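Local coordinates for protein Amuc_1100 (Akkermansia muciniphila, PDB 6KNY) that is of uncharacterised molecular function and is probably a membrane-attached protein, crystallised here as a monomer without its transmembrane region, at residues F122-A126 and N272-F276. Sequence-based numbering, arbitrary orientation.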
ATOM      1  N   PHE A 122       4.604   1.890  -9.315  1.00 23.50           N
ATOM      2  CA  PHE A 122       3.364   2.555  -8.932  1.00 23.40           C
ATOM      3  C   PHE A 122       2.799   1.919  -7.669  1.00 23.05           C
ATOM      4  O   PHE A 122       2.460   2.616  -6.713  1.00 25.38           O
ATOM      5  CB  PHE A 122       2.336   2.469 -10.064  1.00 22.89           C
ATOM      6  CG  PHE A 122       0.933   2.796  -9.627  1.00 22.02           C
ATOM      7  CD1 PHE A 122       0.526   4.121  -9.496  1.00 22.47           C
ATOM      8  CD2 PHE A 122       0.031   1.790  -9.309  1.00 22.85           C
ATOM      9  CE1 PHE A 122      -0.766   4.429  -9.069  1.00 22.19           C
ATOM     10  CE2 PHE A 122      -1.255   2.096  -8.895  1.00 21.31           C
ATOM     11  CZ  PHE A 122      -1.655   3.403  -8.778  1.00 21.45           C
ATOM     12  N   GLU A 123       2.713   0.587  -7.648  1.00 24.38           N
ATOM     13  CA  GLU A 123       2.130  -0.107  -6.497  1.00 25.30           C
ATOM     14  C   GLU A 123       2.967   0.098  -5.246  1.00 24.13           C
ATOM     15  O   GLU A 123       2.434   0.336  -4.156  1.00 23.62           O
ATOM     16  CB  GLU A 123       1.970  -1.598  -6.798  1.00 24.86           C
ATOM     17  CG  GLU A 123       1.097  -2.282  -5.777  1.00 27.57           C
ATOM     18  CD  GLU A 123       0.823  -3.731  -6.096  1.00 28.48           C
ATOM     19  OE1 GLU A 123       1.657  -4.369  -6.776  1.00 24.74           O
ATOM     20  OE2 GLU A 123      -0.222  -4.235  -5.637  1.00 29.97           O
ATOM     21  N   LEU A 124       4.291   0.023  -5.386  1.00 27.44           N
ATOM     22  CA  LEU A 124       5.175   0.266  -4.252  1.00 24.77           C
ATOM     23  C   LEU A 124       5.036   1.693  -3.727  1.00 26.32           C
ATOM     24  O   LEU A 124       5.002   1.910  -2.512  1.00 24.64           O
ATOM     25  CB  LEU A 124       6.617  -0.028  -4.667  1.00 29.14           C
ATOM     26  CG  LEU A 124       7.736   0.384  -3.699  1.00 32.44           C
ATOM     27  CD1 LEU A 124       7.491  -0.153  -2.280  1.00 34.41           C
ATOM     28  CD2 LEU A 124       9.113  -0.047  -4.237  1.00 33.27           C
ATOM     29  N   LYS A 125       4.963   2.684  -4.623  1.00 29.04           N
ATOM     30  CA  LYS A 125       4.844   4.064  -4.145  1.00 31.47           C
ATOM     31  C   LYS A 125       3.527   4.281  -3.412  1.00 29.42           C
ATOM     32  O   LYS A 125       3.493   4.970  -2.385  1.00 25.68           O
ATOM     33  CB  LYS A 125       4.979   5.066  -5.303  1.00 35.12           C
ATOM     34  CG  LYS A 125       6.424   5.239  -5.775  1.00 40.52           C
ATOM     35  CD  LYS A 125       7.070   6.601  -5.379  1.00 50.56           C
ATOM     36  CE  LYS A 125       8.417   6.902  -6.071  1.00 60.13           C
ATOM     37  NZ  LYS A 125       9.559   7.258  -5.159  1.00 60.34           N
ATOM     38  N   ALA A 126       2.434   3.681  -3.905  1.00 28.02           N
ATOM     39  CA  ALA A 126       1.138   3.833  -3.245  1.00 28.71           C
ATOM     40  C   ALA A 126       1.117   3.140  -1.882  1.00 24.75           C
ATOM     41  O   ALA A 126       0.639   3.711  -0.886  1.00 21.89           O
ATOM     42  CB  ALA A 126       0.025   3.283  -4.145  1.00 33.29           C
ATOM     43  N   ASN A 272      -8.312  -2.938  -2.538  1.00 23.48           N
ATOM     44  CA  ASN A 272      -7.962  -2.878  -3.951  1.00 25.30           C
ATOM     45  C   ASN A 272      -7.477  -1.466  -4.234  1.00 24.31           C
ATOM     46  O   ASN A 272      -8.245  -0.504  -4.108  1.00 21.84           O
ATOM     47  CB  ASN A 272      -9.140  -3.250  -4.844  1.00 30.12           C
ATOM     48  CG  ASN A 272      -9.478  -4.743  -4.774  1.00 34.77           C
ATOM     49  OD1 ASN A 272      -8.791  -5.584  -5.349  1.00 38.57           O
ATOM     50  ND2 ASN A 272     -10.554  -5.065  -4.085  1.00 36.87           N
ATOM     51  N   LEU A 273      -6.190  -1.348  -4.562  1.00 23.40           N
ATOM     52  CA  LEU A 273      -5.638  -0.108  -5.095  1.00 21.51           C
ATOM     53  C   LEU A 273      -6.117   0.049  -6.532  1.00 19.50           C
ATOM     54  O   LEU A 273      -5.948  -0.861  -7.350  1.00 19.75           O
ATOM     55  CB  LEU A 273      -4.112  -0.156  -5.038  1.00 21.64           C
ATOM     56  CG  LEU A 273      -3.310   0.954  -5.733  1.00 23.18           C
ATOM     57  CD1 LEU A 273      -3.587   2.314  -5.087  1.00 22.30           C
ATOM     58  CD2 LEU A 273      -1.796   0.602  -5.758  1.00 26.95           C
ATOM     59  N   VAL A 274      -6.710   1.190  -6.854  1.00 20.39           N
ATOM     60  CA  VAL A 274      -7.308   1.392  -8.170  1.00 22.12           C
ATOM     61  C   VAL A 274      -6.273   2.074  -9.064  1.00 24.06           C
ATOM     62  O   VAL A 274      -5.906   3.231  -8.825  1.00 26.52           O
ATOM     63  CB  VAL A 274      -8.601   2.209  -8.058  1.00 20.55           C
ATOM     64  CG1 VAL A 274      -9.199   2.486  -9.432  1.00 21.21           C
ATOM     65  CG2 VAL A 274      -9.604   1.463  -7.143  1.00 20.67           C
ATOM     66  N   HIS A 275      -5.778   1.356 -10.082  1.00 24.21           N
ATOM     67  CA  HIS A 275      -4.904   1.965 -11.081  1.00 24.31           C
ATOM     68  C   HIS A 275      -5.733   2.382 -12.297  1.00 24.16           C
ATOM     69  O   HIS A 275      -6.274   1.527 -13.006  1.00 22.40           O
ATOM     70  CB  HIS A 275      -3.778   1.034 -11.533  1.00 22.20           C
ATOM     71  CG  HIS A 275      -2.871   1.689 -12.534  1.00 24.31           C
ATOM     72  ND1 HIS A 275      -3.003   1.512 -13.898  1.00 25.49           N
ATOM     73  CD2 HIS A 275      -1.879   2.601 -12.373  1.00 27.19           C
ATOM     74  CE1 HIS A 275      -2.107   2.251 -14.530  1.00 26.62           C
ATOM     75  NE2 HIS A 275      -1.402   2.908 -13.627  1.00 25.27           N
ATOM     76  N   PHE A 276      -5.792   3.687 -12.558  1.00 21.70           N
ATOM     77  CA  PHE A 276      -6.490   4.222 -13.727  1.00 22.63           C
ATOM     78  C   PHE A 276      -5.622   4.060 -14.969  1.00 22.59           C
ATOM     79  O   PHE A 276      -4.456   4.463 -14.979  1.00 22.85           O
ATOM     80  CB  PHE A 276      -6.855   5.688 -13.493  1.00 21.11           C
ATOM     81  CG  PHE A 276      -7.846   5.859 -12.391  1.00 20.54           C
ATOM     82  CD1 PHE A 276      -9.210   5.746 -12.641  1.00 22.43           C
ATOM     83  CD2 PHE A 276      -7.422   6.084 -11.093  1.00 21.14           C
ATOM     84  CE1 PHE A 276     -10.142   5.857 -11.601  1.00 24.43           C
ATOM     85  CE2 PHE A 276      -8.342   6.188 -10.048  1.00 23.56           C
ATOM     86  CZ  PHE A 276      -9.700   6.072 -10.304  1.00 23.98           C
TER
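F122, on helix 117-134, meets L273 and H275 of strand 265-276 in a buried helix-on-sheet packing contact, apolar and aromatic in character. Its aromatic part is a T-shaped (edge-to-face) pair in which the H275 imidazole turns its edge to one face of the F122 ring. H275 CD2 stands 3.5 Å above the plane of the F122 ring, over its centre. The two ring planes are inclined at 76°, with the centroids 4.7 Å apart. With CG anti to the backbone N (chi1 165°), F122 reaches from the helix to the strand and lays its CE2 side against L273, where F122 CE2 and L273 CD2 are 3.5 Å apart. That leucine methyl approaches the ring obliquely and also packs against the helix, with L273 CD2 3.6 Å from A126 CB, one helical turn after F122. Strand 265-276 runs between 170-181 and 201-210 in a mixed five-stranded sheet, and L273 and H275, two residues apart, both direct their CB toward the helix, while V274 between them faces away. The axes of 122-126 and 272-276 approach to 10.3 Å, with their N-to-C directions 130° apart. On its other side the helix rests on helix 70-91, with L124 against F73, L77 and F80, so 117-134 is sandwiched between sheet and helix. M173 of strand 170-181 touches F122, E123 and H275, and F201 of strand 201-210 touches A126 and L273. Both imidazole nitrogens have partners beyond the contact, NE2 with S63 O and ND1 with N277 OD1, which should restrain the ring's rotation and keep its CD2 edge over F122. The extended chain of E123 touches L273 CD2 at CG (4.1 Å) and carries its OE1 away to a salt bridge with R147 NH1.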